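Side-chain contacts in salivary protein FS50 (PDB 5K6D), which inhibits the voltage-gated sodium channel Nav1.5 of the host as a disulfide-bonded toxin secreted in the saliva of a flea: residues Lys44-Lys47 and His48-Val52; His12-Phe15 and Gln16-Glu20. All blocks are in the same frame, centred on the assembly; numbering follows the deposited sequence.

Interaction 1: Lys44-Lys47 and His48-Val52; sequences KCDK and HCTGV
Cys45 and Cys49, one helical turn apart, bring their sulfur atoms side by side, Cys45 SG to Cys49 SG 4.0 Å, although they belong to different disulfides. Different first torsions bring this about: in Cys45 the sulfur lies anti to the backbone N (chi1 172°), whereas in Cys49 it lies anti to the carbonyl carbon (chi1 -67°) and swings back over the preceding turn, where Cys49 SG lies 3.1 Å from Cys45 O. This buried face is the tight side of helix 38-51. Cys45 is bonded to Cys73 and Cys49 to Cys75, so a Cys-x-x-x-Cys helix is stapled twice to a Cys-x-Cys strand, the signature of the cysteine-stabilised alpha/beta motif familiar from scorpion toxins and defensins. Beside it, Val52 CB sits above one face of the His48 ring, 3.7 Å from its plane and offset toward the rim, and His48 NE2 is hydrogen-bonded to Cys8 O.

Round the helix from the cysteines the contact opens into water. Lys47 bends at chi2 and chi3 and crosses Thr50 at about a right angle, with Lys47 CD 4.1 Å from Thr50 OG1. That hydroxyl binds two waters: one, 2.8 Å from Thr50 OG1, gives a proton to Asp46 OD2, while the other accepts from Lys47 NZ at 2.8 Å. Small and polar, Thr50 suits this hydrated surface; the other carboxylate oxygen of Asp46 receives the backbone N-H of Gly58.

Interaction 2: His12-Phe15 and Gln16-Glu20; sequences HGKF and QADQE
Lys14 and Asp18 reach for each other across a surface loop, their side chains meeting at about a right angle, with the ammonium group beside one oxygen of the carboxylate. Lys14 starts out with CG anti to its carbonyl carbon, then folds at chi3 (72°) and chi4 (-81°), which curls NZ round toward the aspartate instead of letting the chain run straight into solvent. The approach is lopsided: Lys14 NZ lies 3.3 Å from Asp18 OD2 but 4.1 Å from Asp18 OD1, and the hydrogen bond within this salt bridge is weak. Lys14 has two deposited conformers and this bond belongs to one of them, so its persistence is doubtful.

Gln16 serves the same oxygen more firmly. Extended beyond CG, it carries its amide to Asp18, and Gln16 NE2 donates to Asp18 OD2 over 2.9 Å in a nearly straight bond (172° at the hydrogen). The oxygen lies in the plane of the amide, yet the amide meets the carboxylate from above its plane. A glutamine has the reach and the N-H for this task, and a lysine has the length to wrap round beside it.

The loop leads from helix 6-10 to strand 19-20, where Asp18 and Gln19 together face Val4 in a classic beta bulge. Nearer its start, the loop is tied to helix 6-10 by the Lys14 backbone N-H, which is hydrogen-bonded to Glu6 OE1, and Phe15 packs on Arg7. Two donors, one cationic and one neutral, thus converge on Asp18 OD2, concentrating the carboxylate's local interactions on that oxygen; the charge attraction, long and solvent-exposed, probably adds only modestly to the shorter neutral bond.

Interaction 2 comes first along the chain and lies at the periphery: its centre is about 13 Å from the centre of the chain, that of interaction 1 about 7 Å. The two centres are about 15 Å apart and their nearest atoms about 6 Å, so they do not touch. Helix 6-10 connects them indirectly: residues 12-20 rest on it through Glu6, Arg7 and Leu9, while His48 NE2 of interaction 1 is hydrogen-bonded to the backbone O of Cys8, which is disulfide-bonded to Cys53, the residue after Val52. The contrast is between a helix anchored covalently in the core and a surface loop held by weaker polar contacts.

Interaction 1: Lys44-Lys47 and His48-Val52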
loop_
_atom_site.group_PDB
_atom_site.type_symbol
_atom_site.label_atom_id
_atom_site.label_comp_id
_atom_site.label_asym_id
_atom_site.label_seq_id
_atom_site.Cartn_x
_atom_site.Cartn_y
_atom_site.Cartn_z
ATOM N N LYS A 44 -3.656 -7.789 -5.385
ATOM C CA LYS A 44 -2.251 -7.411 -5.306
ATOM C C LYS A 44 -2.026 -6.415 -4.178
ATOM O O LYS A 44 -1.078 -6.533 -3.404
ATOM C CB LYS A 44 -1.766 -6.805 -6.620
ATOM C CG LYS A 44 -1.737 -7.771 -7.780
ATOM C CD LYS A 44 -0.963 -7.209 -8.966
ATOM C CE LYS A 44 -1.859 -6.454 -9.929
ATOM N NZ LYS A 44 -1.109 -5.991 -11.137
ATOM N N CYS A 45 -2.901 -5.424 -4.090
ATOM C CA CYS A 45 -2.773 -4.395 -3.074
ATOM C C CYS A 45 -2.948 -4.989 -1.687
ATOM O O CYS A 45 -2.136 -4.741 -0.799
ATOM C CB CYS A 45 -3.787 -3.284 -3.335
ATOM S SG CYS A 45 -3.909 -2.044 -2.033
ATOM N N ASP A 46 -3.988 -5.792 -1.486
ATOM C CA ASP A 46 -4.204 -6.330 -0.159
ATOM C C ASP A 46 -3.018 -7.168 0.305
ATOM O O ASP A 46 -2.592 -7.060 1.451
ATOM C CB ASP A 46 -5.486 -7.145 -0.094
ATOM C CG ASP A 46 -5.963 -7.312 1.322
ATOM O OD1 ASP A 46 -6.448 -6.320 1.912
ATOM O OD2 ASP A 46 -5.808 -8.412 1.864
ATOM N N LYS A 47 -2.476 -7.991 -0.590
ATOM C CA LYS A 47 -1.340 -8.834 -0.240
ATOM C C LYS A 47 -0.058 -8.028 -0.040
ATOM O O LYS A 47 0.736 -8.339 0.844
ATOM C CB LYS A 47 -1.140 -9.907 -1.310
ATOM C CG LYS A 47 0.140 -10.732 -1.185
ATOM C CD LYS A 47 0.342 -11.444 0.151
ATOM C CE LYS A 47 -0.722 -12.481 0.440
ATOM N NZ LYS A 47 -0.288 -13.405 1.534
ATOM N N HIS A 48 0.174 -7.001 -0.847
ATOM C CA HIS A 48 1.313 -6.130 -0.575
ATOM C C HIS A 48 1.172 -5.527 0.825
ATOM O O HIS A 48 2.131 -5.474 1.605
ATOM C CB HIS A 48 1.423 -5.039 -1.644
ATOM C CG HIS A 48 2.578 -4.116 -1.440
ATOM N ND1 HIS A 48 3.869 -4.419 -1.825
ATOM C CD2 HIS A 48 2.627 -2.901 -0.846
ATOM C CE1 HIS A 48 4.659 -3.413 -1.488
ATOM N NE2 HIS A 48 3.930 -2.482 -0.896
ATOM N N CYS A 49 -0.040 -5.114 1.158
ATOM C CA CYS A 49 -0.284 -4.511 2.459
ATOM C C CYS A 49 -0.064 -5.475 3.612
ATOM O O CYS A 49 0.563 -5.111 4.606
ATOM C CB CYS A 49 -1.700 -3.943 2.531
ATOM S SG CYS A 49 -1.957 -2.538 1.426
ATOM N N THR A 50 -0.576 -6.698 3.504
ATOM C CA THR A 50 -0.412 -7.643 4.605
ATOM C C THR A 50 0.970 -8.295 4.601
ATOM O O THR A 50 1.549 -8.551 5.663
ATOM C CB THR A 50 -1.468 -8.759 4.578
ATOM O OG1 THR A 50 -1.347 -9.502 3.357
ATOM C CG2 THR A 50 -2.884 -8.188 4.705
ATOM N N GLY A 51 1.500 -8.579 3.412
ATOM C CA GLY A 51 2.725 -9.340 3.299
ATOM C C GLY A 51 4.004 -8.537 3.301
ATOM O O GLY A 51 5.053 -9.068 3.652
ATOM N N VAL A 52 3.931 -7.275 2.894
ATOM C CA VAL A 52 5.123 -6.433 2.823
ATOM C C VAL A 52 5.028 -5.276 3.816
ATOM O O VAL A 52 5.948 -5.066 4.603
ATOM C CB VAL A 52 5.372 -5.910 1.376
ATOM C CG1 VAL A 52 6.612 -5.031 1.331
ATOM C CG2 VAL A 52 5.525 -7.086 0.396
HETATM O O HOH W 1 -3.583 -10.317 1.885
HETATM O O HOH W 2 0.193 -11.767 3.783
#

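Interaction 2: His12-Phe15 and Gln16-Glu20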
loop_
_atom_site.group_PDB
_atom_site.type_symbol
_atom_site.label_atom_id
_atom_site.label_comp_id
_atom_site.label_asym_id
_atom_site.label_seq_id
_atom_site.Cartn_x
_atom_site.Cartn_y
_atom_site.Cartn_z
ATOM N N HIS A 12 10.372 -1.305 -3.471
ATOM C CA HIS A 12 11.681 -1.946 -3.496
ATOM C C HIS A 12 12.539 -1.221 -2.472
ATOM O O HIS A 12 12.129 -0.178 -1.955
ATOM C CB HIS A 12 12.297 -1.861 -4.890
ATOM C CG HIS A 12 12.340 -0.464 -5.426
ATOM N ND1 HIS A 12 13.432 0.361 -5.259
ATOM C CD2 HIS A 12 11.409 0.272 -6.078
ATOM C CE1 HIS A 12 13.179 1.538 -5.807
ATOM N NE2 HIS A 12 11.959 1.509 -6.313
ATOM N N GLY A 13 13.717 -1.760 -2.177
ATOM C CA GLY A 13 14.628 -1.097 -1.260
ATOM C C GLY A 13 14.876 -1.865 0.020
ATOM O O GLY A 13 14.882 -3.093 0.029
ATOM N N LYS A 14 15.107 -1.136 1.103
ATOM C CA LYS A 14 15.393 -1.756 2.388
ATOM C C LYS A 14 14.217 -2.576 2.909
ATOM O O LYS A 14 13.051 -2.207 2.726
ATOM C CB LYS A 14 15.779 -0.691 3.408
ATOM C CG LYS A 14 16.965 0.147 2.994
ATOM C CD LYS A 14 17.219 1.291 3.964
ATOM C CE LYS A 14 17.782 0.804 5.297
ATOM N NZ LYS A 14 16.744 0.272 6.228
ATOM N N PHE A 15 14.547 -3.685 3.571
ATOM C CA PHE A 15 13.541 -4.644 4.007
ATOM C C PHE A 15 12.995 -4.384 5.424
ATOM O O PHE A 15 11.841 -4.646 5.691
ATOM C CB PHE A 15 14.116 -6.067 3.925
ATOM C CG PHE A 15 14.141 -6.659 2.523
ATOM C CD1 PHE A 15 15.052 -6.223 1.569
ATOM C CD2 PHE A 15 13.269 -7.682 2.179
ATOM C CE1 PHE A 15 15.082 -6.788 0.285
ATOM C CE2 PHE A 15 13.287 -8.251 0.899
ATOM C CZ PHE A 15 14.201 -7.805 -0.049
ATOM N N GLN A 16 13.812 -3.876 6.339
ATOM C CA GLN A 16 13.307 -3.760 7.714
ATOM C C GLN A 16 12.295 -2.618 7.849
ATOM O O GLN A 16 12.338 -1.631 7.117
ATOM C CB GLN A 16 14.454 -3.609 8.721
ATOM C CG GLN A 16 14.778 -2.203 9.137
ATOM C CD GLN A 16 15.787 -2.171 10.272
ATOM O OE1 GLN A 16 16.133 -3.209 10.845
ATOM N NE2 GLN A 16 16.267 -0.979 10.599
ATOM N N ALA A 17 11.364 -2.782 8.782
ATOM C CA ALA A 17 10.287 -1.818 8.956
ATOM C C ALA A 17 10.735 -0.702 9.883
ATOM O O ALA A 17 10.590 -0.803 11.106
ATOM C CB ALA A 17 9.045 -2.500 9.499
ATOM N N ASP A 18 11.292 0.365 9.318
ATOM C CA ASP A 18 11.751 1.459 10.165
ATOM C C ASP A 18 11.322 2.851 9.687
ATOM O O ASP A 18 11.855 3.855 10.162
ATOM C CB ASP A 18 13.277 1.401 10.316
ATOM C CG ASP A 18 14.010 1.468 8.991
ATOM O OD1 ASP A 18 13.378 1.756 7.949
ATOM O OD2 ASP A 18 15.238 1.234 8.994
ATOM N N GLN A 19 10.361 2.916 8.769
ATOM C CA GLN A 19 9.835 4.198 8.309
ATOM C C GLN A 19 8.530 4.520 9.017
ATOM O O GLN A 19 7.547 3.791 8.888
ATOM C CB GLN A 19 9.613 4.194 6.796
ATOM C CG GLN A 19 10.826 3.761 5.996
ATOM C CD GLN A 19 10.982 4.565 4.730
ATOM O OE1 GLN A 19 10.644 4.107 3.640
ATOM N NE2 GLN A 19 11.486 5.784 4.870
ATOM N N GLU A 20 8.522 5.621 9.755
ATOM C CA GLU A 20 7.351 6.017 10.527
ATOM C C GLU A 20 6.331 6.720 9.650
ATOM O O GLU A 20 6.665 7.675 8.950
ATOM C CB GLU A 20 7.758 6.942 11.675
ATOM C CG GLU A 20 6.625 7.265 12.627
ATOM C CD GLU A 20 6.219 6.070 13.466
ATOM O OE1 GLU A 20 7.119 5.380 13.992
ATOM O OE2 GLU A 20 5.003 5.808 13.581
#